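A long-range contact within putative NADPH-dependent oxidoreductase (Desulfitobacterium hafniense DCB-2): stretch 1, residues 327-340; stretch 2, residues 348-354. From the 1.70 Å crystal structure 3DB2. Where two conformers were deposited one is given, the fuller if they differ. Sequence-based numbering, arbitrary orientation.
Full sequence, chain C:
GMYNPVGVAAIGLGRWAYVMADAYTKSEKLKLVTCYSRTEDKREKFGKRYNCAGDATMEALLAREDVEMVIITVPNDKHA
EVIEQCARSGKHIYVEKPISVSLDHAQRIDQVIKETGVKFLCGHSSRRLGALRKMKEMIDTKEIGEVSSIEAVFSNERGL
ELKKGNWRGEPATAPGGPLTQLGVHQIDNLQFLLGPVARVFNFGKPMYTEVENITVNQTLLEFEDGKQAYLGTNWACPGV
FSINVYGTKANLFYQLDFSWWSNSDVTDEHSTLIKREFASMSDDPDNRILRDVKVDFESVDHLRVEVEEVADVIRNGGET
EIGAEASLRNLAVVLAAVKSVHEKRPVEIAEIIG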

# COMPACT_ATOMS: atom_id res chain seq x y z
N SER C 327 17.76 -5.55 -15.97
CA SER C 327 18.08 -6.02 -14.61
C SER C 327 18.70 -4.91 -13.78
O SER C 327 18.38 -4.74 -12.60
CB SER C 327 19.02 -7.23 -14.65
OG SER C 327 18.47 -8.25 -15.45
N LEU C 328 19.59 -4.17 -14.44
CA LEU C 328 20.28 -3.04 -13.81
C LEU C 328 19.21 -2.04 -13.38
O LEU C 328 19.35 -1.45 -12.31
CB LEU C 328 21.31 -2.44 -14.75
CG LEU C 328 22.26 -1.37 -14.20
CD1 LEU C 328 23.56 -1.37 -15.00
CD2 LEU C 328 21.65 0.01 -14.22
N ARG C 329 18.16 -1.84 -14.17
CA ARG C 329 17.14 -0.87 -13.78
C ARG C 329 16.43 -1.32 -12.51
O ARG C 329 16.04 -0.49 -11.70
CB ARG C 329 16.09 -0.67 -14.87
CG ARG C 329 16.29 0.53 -15.77
CD ARG C 329 14.98 0.98 -16.40
NE ARG C 329 14.80 2.42 -16.42
CZ ARG C 329 14.23 3.18 -15.50
NH1 ARG C 329 13.75 2.66 -14.38
NH2 ARG C 329 14.16 4.49 -15.71
N ASN C 330 16.28 -2.63 -12.35
CA ASN C 330 15.66 -3.14 -11.11
C ASN C 330 16.55 -2.87 -9.91
O ASN C 330 16.12 -2.44 -8.82
CB ASN C 330 15.36 -4.64 -11.24
CG ASN C 330 14.26 -4.96 -12.24
OD1 ASN C 330 13.49 -4.06 -12.56
ND2 ASN C 330 14.24 -6.21 -12.68
N LEU C 331 17.85 -3.11 -10.03
CA LEU C 331 18.77 -2.82 -8.94
C LEU C 331 18.81 -1.33 -8.58
O LEU C 331 18.91 -0.95 -7.43
CB LEU C 331 20.20 -3.19 -9.33
CG LEU C 331 21.34 -2.83 -8.34
CD1 LEU C 331 21.06 -3.52 -7.01
CD2 LEU C 331 22.68 -3.20 -8.96
N ALA C 332 18.75 -0.51 -9.62
CA ALA C 332 18.77 0.95 -9.48
C ALA C 332 17.60 1.44 -8.62
O ALA C 332 17.74 2.39 -7.86
CB ALA C 332 18.72 1.59 -10.86
N VAL C 333 16.44 0.80 -8.72
CA VAL C 333 15.34 1.15 -7.82
C VAL C 333 15.74 0.92 -6.37
O VAL C 333 15.50 1.74 -5.48
CB VAL C 333 14.07 0.38 -8.20
CG1 VAL C 333 12.89 0.61 -7.29
CG2 VAL C 333 13.64 0.80 -9.62
N VAL C 334 16.37 -0.24 -6.10
CA VAL C 334 16.80 -0.58 -4.75
C VAL C 334 17.84 0.45 -4.30
O VAL C 334 17.75 0.93 -3.17
CB VAL C 334 17.33 -2.02 -4.65
CG1 VAL C 334 17.87 -2.30 -3.25
CG2 VAL C 334 16.25 -3.05 -4.97
N LEU C 335 18.79 0.79 -5.16
CA LEU C 335 19.85 1.71 -4.71
C LEU C 335 19.27 3.11 -4.48
O LEU C 335 19.68 3.81 -3.55
CB LEU C 335 21.01 1.72 -5.70
CG LEU C 335 21.71 0.38 -5.95
CD1 LEU C 335 22.71 0.50 -7.10
CD2 LEU C 335 22.39 -0.16 -4.70
N ALA C 336 18.30 3.47 -5.31
CA ALA C 336 17.71 4.82 -5.16
C ALA C 336 16.95 4.90 -3.86
O ALA C 336 16.96 5.96 -3.19
CB ALA C 336 16.84 5.10 -6.37
N ALA C 337 16.27 3.80 -3.51
CA ALA C 337 15.52 3.71 -2.26
C ALA C 337 16.42 3.78 -1.04
O ALA C 337 16.10 4.45 -0.06
CB ALA C 337 14.68 2.43 -2.23
N VAL C 338 17.55 3.09 -1.05
CA VAL C 338 18.52 3.26 0.05
C VAL C 338 19.08 4.67 0.12
O VAL C 338 19.22 5.26 1.21
CB VAL C 338 19.62 2.20 -0.10
CG1 VAL C 338 20.70 2.34 0.96
CG2 VAL C 338 18.97 0.82 -0.01
N LYS C 339 19.37 5.27 -1.04
CA LYS C 339 19.88 6.63 -1.12
C LYS C 339 18.81 7.57 -0.53
O LYS C 339 19.19 8.53 0.15
CB LYS C 339 20.19 7.09 -2.53
CG LYS C 339 20.92 8.42 -2.55
CD LYS C 339 21.33 8.87 -3.95
CE LYS C 339 22.54 8.13 -4.49
NZ LYS C 339 23.77 8.32 -3.66
N SER C 340 17.56 7.22 -0.81
CA SER C 340 16.44 8.08 -0.38
C SER C 340 16.36 8.12 1.14
O SER C 340 16.04 9.14 1.77
CB SER C 340 15.11 7.62 -1.01
OG SER C 340 13.98 8.25 -0.46
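Stretch 2, residues 348-354: EIAEIIG

Stretch 2, the C-terminal end of the chain, packs as a short helix across the long helix of stretch 1. The two axes approach to 9.0 Å and their N-to-C directions make an angle of 109°, so the short helix lies crosswise. Glu-348 leads into it in extended conformation, and Glu-348 N donates a hydrogen bond to Glu-351 OE2 at 3.1 Å.

The shape rule is simple: two alanines, flanked by larger side chains, leave the hollows, and isoleucines fill them. Ala-332 and Ala-336, one turn apart, both point toward stretch 2, and their short side chains let the backbones come close, with CA of Ala-332 6.2 Å from CA of Ile-352 and CA of Ala-336 6.3 Å from CA of Ile-349. Two knobs share this alanine pair. Ile-349 enters the hollow formed by Arg-329, Ala-332, Val-333 and Ala-336; its CD1 lies 4.0 Å from CB of Ala-336 and 4.0 Å from CG2 of Val-333, while its CG2 is 4.0 Å from CB of Ala-332 and covers one face of the Arg-329 guanidinium. Ile-352, the residue most covered by this contact, fills the neighbouring hollow of Ala-332, Leu-335, Ala-336 and Lys-339. Ile-352 CG1 is 3.9 Å from CB of Ala-336, Ile-352 CG2 4.1 Å from CD1 of Leu-335, and Ile-352 CD1 3.7 Å from CE of Lys-339, whose aliphatic chain thus serves as a wall.

Ile-353 extends the contact toward the N-terminal part of stretch 1. Its CA-to-CB bond points sideways, but the end of its side chain comes nearer. Ile-353 CG1 sits 3.6 Å from CD2 of Leu-328, and Ile-353 CD1 3.9 Å from CG of Arg-329. No hydrogen bond joins the stretches; the contacts are mostly apolar and bury 494 Å², both sides summed.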

# COMPACT_ATOMS: atom_id res chain seq x y z
N GLU C 348 16.01 10.46 -8.15
CA GLU C 348 15.78 10.15 -9.56
C GLU C 348 16.57 8.87 -9.87
O GLU C 348 17.69 8.68 -9.45
CB GLU C 348 16.21 11.26 -10.50
CG GLU C 348 15.60 12.63 -10.24
CD GLU C 348 14.09 12.61 -10.40
OE1 GLU C 348 13.62 12.30 -11.52
OE2 GLU C 348 13.42 12.89 -9.39
N ILE C 349 15.97 7.97 -10.65
CA ILE C 349 16.73 6.79 -11.07
C ILE C 349 17.91 7.20 -11.94
O ILE C 349 18.95 6.56 -11.98
CB ILE C 349 15.81 5.83 -11.82
CG1 ILE C 349 14.57 5.37 -11.03
CG2 ILE C 349 16.60 4.62 -12.30
CD1 ILE C 349 14.93 4.54 -9.81
N ALA C 350 17.80 8.33 -12.65
CA ALA C 350 18.93 8.74 -13.49
C ALA C 350 20.17 9.05 -12.67
O ALA C 350 21.31 8.87 -13.13
CB ALA C 350 18.52 9.96 -14.31
N GLU C 351 19.97 9.50 -11.44
CA GLU C 351 21.02 9.86 -10.50
C GLU C 351 21.90 8.67 -10.18
O GLU C 351 23.08 8.71 -9.80
CB GLU C 351 20.45 10.37 -9.20
CG GLU C 351 19.90 11.77 -9.14
CD GLU C 351 19.50 12.05 -7.69
OE1 GLU C 351 20.44 11.81 -6.91
OE2 GLU C 351 18.34 12.44 -7.41
N ILE C 352 21.30 7.49 -10.29
CA ILE C 352 21.96 6.24 -9.94
C ILE C 352 22.63 5.74 -11.22
O ILE C 352 23.81 5.43 -11.24
CB ILE C 352 20.99 5.17 -9.43
CG1 ILE C 352 20.27 5.50 -8.13
CG2 ILE C 352 21.69 3.81 -9.29
CD1 ILE C 352 21.22 5.63 -6.94
N ILE C 353 21.86 5.66 -12.27
CA ILE C 353 22.19 4.96 -13.50
C ILE C 353 23.13 5.81 -14.35
O ILE C 353 24.11 5.29 -14.86
CB ILE C 353 20.89 4.66 -14.28
CG1 ILE C 353 20.30 3.30 -13.93
CG2 ILE C 353 21.12 4.84 -15.77
CD1 ILE C 353 18.94 3.09 -14.59
N GLY C 354 22.78 7.09 -14.43
CA GLY C 354 23.41 8.08 -15.29
C GLY C 354 22.27 8.98 -15.78
O GLY C 354 22.32 10.20 -15.53
OXT GLY C 354 21.34 8.39 -16.38